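Local coordinates for designed helical repeat protein (Synthetic construct, PDB 5CWM) that is a de novo designed helical repeat protein, made to explore computational design of repeat architectures, with no natural function assigned, at residues Leu121-Leu135 with Arg179-Arg193. Numbering follows the deposited sequence.
Sequences LRAVELVVRVAELLL and RAVELVKRVAELLER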
loop_
_atom_site.group_PDB
_atom_site.type_symbol
_atom_site.label_atom_id
_atom_site.label_comp_id
_atom_site.label_asym_id
_atom_site.label_seq_id
_atom_site.Cartn_x
_atom_site.Cartn_y
_atom_site.Cartn_z
ATOM N N LEU A 121 7.759 -8.489 3.563
ATOM C CA LEU A 121 8.522 -7.323 3.134
ATOM C C LEU A 121 7.785 -6.566 2.034
ATOM O O LEU A 121 7.596 -5.348 2.116
ATOM C CB LEU A 121 9.908 -7.747 2.649
ATOM C CG LEU A 121 10.860 -6.644 2.190
ATOM C CD1 LEU A 121 11.259 -5.756 3.358
ATOM C CD2 LEU A 121 12.086 -7.250 1.525
ATOM N N ARG A 122 7.366 -7.301 1.008
ATOM C CA ARG A 122 6.607 -6.719 -0.094
ATOM C C ARG A 122 5.291 -6.126 0.397
ATOM O O ARG A 122 4.785 -5.157 -0.169
ATOM C CB ARG A 122 6.340 -7.766 -1.175
ATOM C CG ARG A 122 7.587 -8.260 -1.891
ATOM C CD ARG A 122 8.327 -7.116 -2.565
ATOM N NE ARG A 122 7.421 -6.238 -3.299
ATOM C CZ ARG A 122 6.959 -6.489 -4.519
ATOM N NH1 ARG A 122 7.312 -7.601 -5.148
ATOM N NH2 ARG A 122 6.138 -5.630 -5.108
ATOM N N ALA A 123 4.742 -6.714 1.454
ATOM C CA ALA A 123 3.510 -6.219 2.052
ATOM C C ALA A 123 3.749 -4.860 2.694
ATOM O O ALA A 123 2.945 -3.945 2.536
ATOM C CB ALA A 123 2.970 -7.208 3.075
ATOM N N VAL A 124 4.861 -4.728 3.413
ATOM C CA VAL A 124 5.213 -3.451 4.026
ATOM C C VAL A 124 5.490 -2.394 2.960
ATOM O O VAL A 124 5.043 -1.249 3.081
ATOM C CB VAL A 124 6.439 -3.574 4.944
ATOM C CG1 VAL A 124 6.746 -2.237 5.601
ATOM C CG2 VAL A 124 6.193 -4.620 5.999
ATOM N N GLU A 125 6.222 -2.783 1.917
ATOM C CA GLU A 125 6.459 -1.894 0.782
ATOM C C GLU A 125 5.131 -1.425 0.199
ATOM O O GLU A 125 4.980 -0.268 -0.201
ATOM C CB GLU A 125 7.285 -2.592 -0.303
ATOM C CG GLU A 125 8.702 -2.951 0.108
ATOM C CD GLU A 125 9.508 -3.533 -1.037
ATOM O OE1 GLU A 125 9.038 -3.465 -2.192
ATOM O OE2 GLU A 125 10.613 -4.059 -0.782
ATOM N N LEU A 126 4.169 -2.340 0.166
ATOM C CA LEU A 126 2.843 -2.042 -0.348
ATOM C C LEU A 126 2.128 -1.050 0.557
ATOM O O LEU A 126 1.414 -0.173 0.078
ATOM C CB LEU A 126 2.026 -3.325 -0.487
ATOM C CG LEU A 126 0.755 -3.229 -1.327
ATOM C CD1 LEU A 126 1.070 -2.661 -2.702
ATOM C CD2 LEU A 126 0.117 -4.599 -1.447
ATOM N N VAL A 127 2.325 -1.189 1.865
ATOM C CA VAL A 127 1.748 -0.252 2.824
ATOM C C VAL A 127 2.353 1.134 2.617
ATOM O O VAL A 127 1.668 2.148 2.748
ATOM C CB VAL A 127 1.973 -0.704 4.287
ATOM C CG1 VAL A 127 1.335 0.280 5.252
ATOM C CG2 VAL A 127 1.399 -2.090 4.509
ATOM N N VAL A 128 3.639 1.168 2.282
ATOM C CA VAL A 128 4.311 2.424 1.969
ATOM C C VAL A 128 3.712 3.053 0.716
ATOM O O VAL A 128 3.453 4.260 0.680
ATOM C CB VAL A 128 5.824 2.222 1.776
ATOM C CG1 VAL A 128 6.480 3.504 1.284
ATOM C CG2 VAL A 128 6.457 1.764 3.075
ATOM N N ARG A 129 3.488 2.234 -0.307
ATOM C CA ARG A 129 2.835 2.705 -1.525
ATOM C C ARG A 129 1.455 3.276 -1.215
ATOM O O ARG A 129 1.044 4.284 -1.790
ATOM C CB ARG A 129 2.715 1.579 -2.553
ATOM C CG ARG A 129 4.010 1.245 -3.274
ATOM C CD ARG A 129 3.738 0.891 -4.728
ATOM N NE ARG A 129 2.807 -0.227 -4.858
ATOM C CZ ARG A 129 2.054 -0.450 -5.931
ATOM N NH1 ARG A 129 2.113 0.374 -6.967
ATOM N NH2 ARG A 129 1.235 -1.493 -5.964
ATOM N N VAL A 130 0.744 2.621 -0.301
ATOM C CA VAL A 130 -0.563 3.089 0.142
ATOM C C VAL A 130 -0.436 4.439 0.838
ATOM O O VAL A 130 -1.277 5.316 0.665
ATOM C CB VAL A 130 -1.239 2.072 1.088
ATOM C CG1 VAL A 130 -2.484 2.668 1.728
ATOM C CG2 VAL A 130 -1.588 0.801 0.334
ATOM N N ALA A 131 0.630 4.606 1.616
ATOM C CA ALA A 131 0.877 5.863 2.313
ATOM C C ALA A 131 1.126 6.997 1.321
ATOM O O ALA A 131 0.583 8.095 1.466
ATOM C CB ALA A 131 2.056 5.721 3.265
ATOM N N GLU A 132 1.947 6.720 0.313
ATOM C CA GLU A 132 2.235 7.697 -0.733
ATOM C C GLU A 132 0.966 8.060 -1.500
ATOM O O GLU A 132 0.729 9.227 -1.826
ATOM C CB GLU A 132 3.298 7.156 -1.690
ATOM C CG GLU A 132 4.610 6.791 -1.015
ATOM C CD GLU A 132 5.577 6.099 -1.954
ATOM O OE1 GLU A 132 5.180 5.794 -3.099
ATOM O OE2 GLU A 132 6.733 5.857 -1.548
ATOM N N LEU A 133 0.151 7.047 -1.777
ATOM C CA LEU A 133 -1.117 7.248 -2.464
ATOM C C LEU A 133 -2.037 8.152 -1.650
ATOM O O LEU A 133 -2.646 9.078 -2.186
ATOM C CB LEU A 133 -1.793 5.904 -2.732
ATOM C CG LEU A 133 -3.059 5.938 -3.584
ATOM C CD1 LEU A 133 -2.789 6.627 -4.911
ATOM C CD2 LEU A 133 -3.567 4.528 -3.808
ATOM N N LEU A 134 -2.120 7.880 -0.352
ATOM C CA LEU A 134 -2.903 8.695 0.569
ATOM C C LEU A 134 -2.368 10.117 0.606
ATOM O O LEU A 134 -3.121 11.068 0.808
ATOM C CB LEU A 134 -2.889 8.093 1.975
ATOM C CG LEU A 134 -3.682 6.803 2.192
ATOM C CD1 LEU A 134 -3.418 6.234 3.576
ATOM C CD2 LEU A 134 -5.164 7.057 1.992
ATOM N N LEU A 135 -1.060 10.253 0.413
ATOM C CA LEU A 135 -0.438 11.568 0.365
ATOM C C LEU A 135 -0.884 12.314 -0.890
ATOM O O LEU A 135 -1.145 13.517 -0.846
ATOM C CB LEU A 135 1.085 11.447 0.407
ATOM C CG LEU A 135 1.863 12.735 0.679
ATOM C CD1 LEU A 135 1.536 13.272 2.064
ATOM C CD2 LEU A 135 3.359 12.504 0.525
ATOM N N ARG A 179 17.184 -5.221 3.918
ATOM C CA ARG A 179 16.265 -4.560 3.001
ATOM C C ARG A 179 15.113 -3.924 3.773
ATOM O O ARG A 179 14.571 -2.895 3.367
ATOM C CB ARG A 179 15.737 -5.551 1.961
ATOM C CG ARG A 179 14.795 -4.940 0.934
ATOM C CD ARG A 179 15.443 -3.776 0.203
ATOM N NE ARG A 179 14.530 -3.159 -0.756
ATOM C CZ ARG A 179 13.701 -2.163 -0.463
ATOM N NH1 ARG A 179 13.665 -1.665 0.765
ATOM N NH2 ARG A 179 12.906 -1.664 -1.400
ATOM N N ALA A 180 14.748 -4.538 4.894
ATOM C CA ALA A 180 13.709 -3.996 5.760
ATOM C C ALA A 180 14.197 -2.714 6.422
ATOM O O ALA A 180 13.429 -1.769 6.601
ATOM C CB ALA A 180 13.294 -5.018 6.808
ATOM N N VAL A 181 15.476 -2.686 6.783
ATOM C CA VAL A 181 16.083 -1.472 7.317
ATOM C C VAL A 181 16.089 -0.384 6.246
ATOM O O VAL A 181 15.805 0.786 6.527
ATOM C CB VAL A 181 17.519 -1.725 7.815
ATOM C CG1 VAL A 181 18.188 -0.418 8.219
ATOM C CG2 VAL A 181 17.506 -2.698 8.979
ATOM N N GLU A 182 16.398 -0.781 5.014
ATOM C CA GLU A 182 16.343 0.132 3.877
ATOM C C GLU A 182 14.928 0.674 3.692
ATOM O O GLU A 182 14.731 1.806 3.247
ATOM C CB GLU A 182 16.814 -0.566 2.601
ATOM C CG GLU A 182 18.283 -0.956 2.612
ATOM C CD GLU A 182 19.206 0.246 2.573
ATOM O OE1 GLU A 182 18.792 1.299 2.043
ATOM O OE2 GLU A 182 20.346 0.139 3.074
ATOM N N LEU A 183 13.944 -0.146 4.045
ATOM C CA LEU A 183 12.547 0.251 3.979
ATOM C C LEU A 183 12.249 1.283 5.065
ATOM O O LEU A 183 11.556 2.276 4.823
ATOM C CB LEU A 183 11.644 -0.975 4.129
ATOM C CG LEU A 183 10.253 -0.978 3.493
ATOM C CD1 LEU A 183 9.699 -2.390 3.502
ATOM C CD2 LEU A 183 9.313 -0.038 4.221
ATOM N N VAL A 184 12.779 1.041 6.260
ATOM C CA VAL A 184 12.604 1.966 7.374
ATOM C C VAL A 184 13.191 3.332 7.036
ATOM O O VAL A 184 12.547 4.362 7.242
ATOM C CB VAL A 184 13.260 1.443 8.670
ATOM C CG1 VAL A 184 13.073 2.444 9.799
ATOM C CG2 VAL A 184 12.677 0.099 9.059
ATOM N N LYS A 185 14.410 3.339 6.503
ATOM C CA LYS A 185 15.054 4.598 6.147
ATOM C C LYS A 185 14.383 5.216 4.923
ATOM O O LYS A 185 14.464 6.425 4.714
ATOM C CB LYS A 185 16.552 4.398 5.901
ATOM C CG LYS A 185 16.896 3.611 4.653
ATOM C CD LYS A 185 18.380 3.284 4.605
ATOM C CE LYS A 185 18.796 2.448 5.806
ATOM N NZ LYS A 185 20.250 2.123 5.784
ATOM N N ARG A 186 13.719 4.388 4.120
ATOM C CA ARG A 186 12.893 4.895 3.029
ATOM C C ARG A 186 11.737 5.718 3.590
ATOM O O ARG A 186 11.507 6.857 3.170
ATOM C CB ARG A 186 12.350 3.752 2.170
ATOM C CG ARG A 186 13.183 3.420 0.944
ATOM C CD ARG A 186 12.544 2.282 0.162
ATOM N NE ARG A 186 11.137 2.549 -0.126
ATOM C CZ ARG A 186 10.313 1.681 -0.706
ATOM N NH1 ARG A 186 10.753 0.482 -1.062
ATOM N NH2 ARG A 186 9.048 2.010 -0.930
ATOM N N VAL A 187 11.015 5.130 4.541
ATOM C CA VAL A 187 9.921 5.825 5.216
ATOM C C VAL A 187 10.432 7.102 5.877
ATOM O O VAL A 187 9.777 8.148 5.832
ATOM C CB VAL A 187 9.247 4.930 6.275
ATOM C CG1 VAL A 187 8.128 5.684 6.978
ATOM C CG2 VAL A 187 8.715 3.658 5.636
ATOM N N ALA A 188 11.613 7.003 6.481
ATOM C CA ALA A 188 12.267 8.152 7.094
ATOM C C ALA A 188 12.462 9.270 6.078
ATOM O O ALA A 188 12.123 10.420 6.344
ATOM C CB ALA A 188 13.602 7.745 7.699
ATOM N N GLU A 189 13.001 8.921 4.913
ATOM C CA GLU A 189 13.218 9.890 3.843
ATOM C C GLU A 189 11.906 10.511 3.373
ATOM O O GLU A 189 11.848 11.706 3.081
ATOM C CB GLU A 189 13.936 9.234 2.662
ATOM C CG GLU A 189 15.380 8.857 2.941
ATOM C CD GLU A 189 16.004 8.069 1.806
ATOM O OE1 GLU A 189 15.423 8.056 0.701
ATOM O OE2 GLU A 189 17.071 7.457 2.022
ATOM N N LEU A 190 10.858 9.694 3.302
ATOM C CA LEU A 190 9.538 10.184 2.914
ATOM C C LEU A 190 9.032 11.237 3.896
ATOM O O LEU A 190 8.658 12.343 3.498
ATOM C CB LEU A 190 8.538 9.031 2.825
ATOM C CG LEU A 190 7.085 9.434 2.563
ATOM C CD1 LEU A 190 6.957 10.183 1.243
ATOM C CD2 LEU A 190 6.175 8.214 2.581
ATOM N N LEU A 191 9.029 10.885 5.179
ATOM C CA LEU A 191 8.584 11.802 6.224
ATOM C C LEU A 191 9.441 13.065 6.262
ATOM O O LEU A 191 8.951 14.146 6.589
ATOM C CB LEU A 191 8.605 11.109 7.588
ATOM C CG LEU A 191 7.634 9.940 7.763
ATOM C CD1 LEU A 191 7.776 9.330 9.146
ATOM C CD2 LEU A 191 6.203 10.391 7.517
ATOM N N GLU A 192 10.719 12.920 5.926
ATOM C CA GLU A 192 11.626 14.060 5.851
ATOM C C GLU A 192 11.239 14.987 4.705
ATOM O O GLU A 192 11.267 16.207 4.850
ATOM C CB GLU A 192 13.073 13.592 5.683
ATOM C CG GLU A 192 13.700 13.029 6.947
ATOM C CD GLU A 192 15.025 12.339 6.686
ATOM O OE1 GLU A 192 15.550 12.464 5.559
ATOM O OE2 GLU A 192 15.540 11.668 7.605
ATOM N N ARG A 193 10.881 14.401 3.567
ATOM C CA ARG A 193 10.456 15.179 2.408
ATOM C C ARG A 193 9.167 15.931 2.719
ATOM O O ARG A 193 9.055 17.133 2.458
ATOM C CB ARG A 193 10.259 14.275 1.190
ATOM C CG ARG A 193 10.060 15.033 -0.115
ATOM C CD ARG A 193 9.517 14.125 -1.205
ATOM N NE ARG A 193 8.133 13.735 -0.947
ATOM C CZ ARG A 193 7.424 12.930 -1.732
ATOM N NH1 ARG A 193 7.968 12.424 -2.830
ATOM N NH2 ARG A 193 6.171 12.631 -1.419
#
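Leu183 drives its isobutyl end into helix 117-141 as a knob into the hole formed by Leu121, Val124, Glu125 and Val128, the main knob in a packing between near-parallel helices of a designed helical repeat fold. The local axes run 9° from parallel and approach to 10.7 Å. Leu183 CG lies roughly anti to the backbone N (chi1 -152°), and the two methyls split the hole between them: CD1 lies 3.6 Å from Glu125 CG and also meets Leu121 and Val124, while CD2 lies 3.6 Å from Val128 CG2. Leu183 runs antiparallel to the side chains of both Leu121 and Val128 as it passes them, but slants across Val124. Val124 also touches Leu108 of helix 87-114 and Val164 of helix 144-170.

Along one margin the contact becomes polar. Glu125 reaches out with an extended chain and sets OE2 over one face of the Arg179 guanidinium, 3.4 Å from NH2; the carboxylate and guanidinium planes are 21° apart, and no N-H points at the oxygen, so this salt bridge rests on charge alone. Arg122 pairs with OE1 of the same carboxylate, completing a three-residue network. Leu121 CD2 packs on Arg179 CG, the side chains crossing nearly perpendicularly. Further along, the Arg186 guanidinium approaches Val128 obliquely, its NH2 3.7 Å from Val128 CG1. At the far end, Leu135 CD2 meets the Arg193 guanidinium edge-on, 3.4 Å from Arg193 NH2.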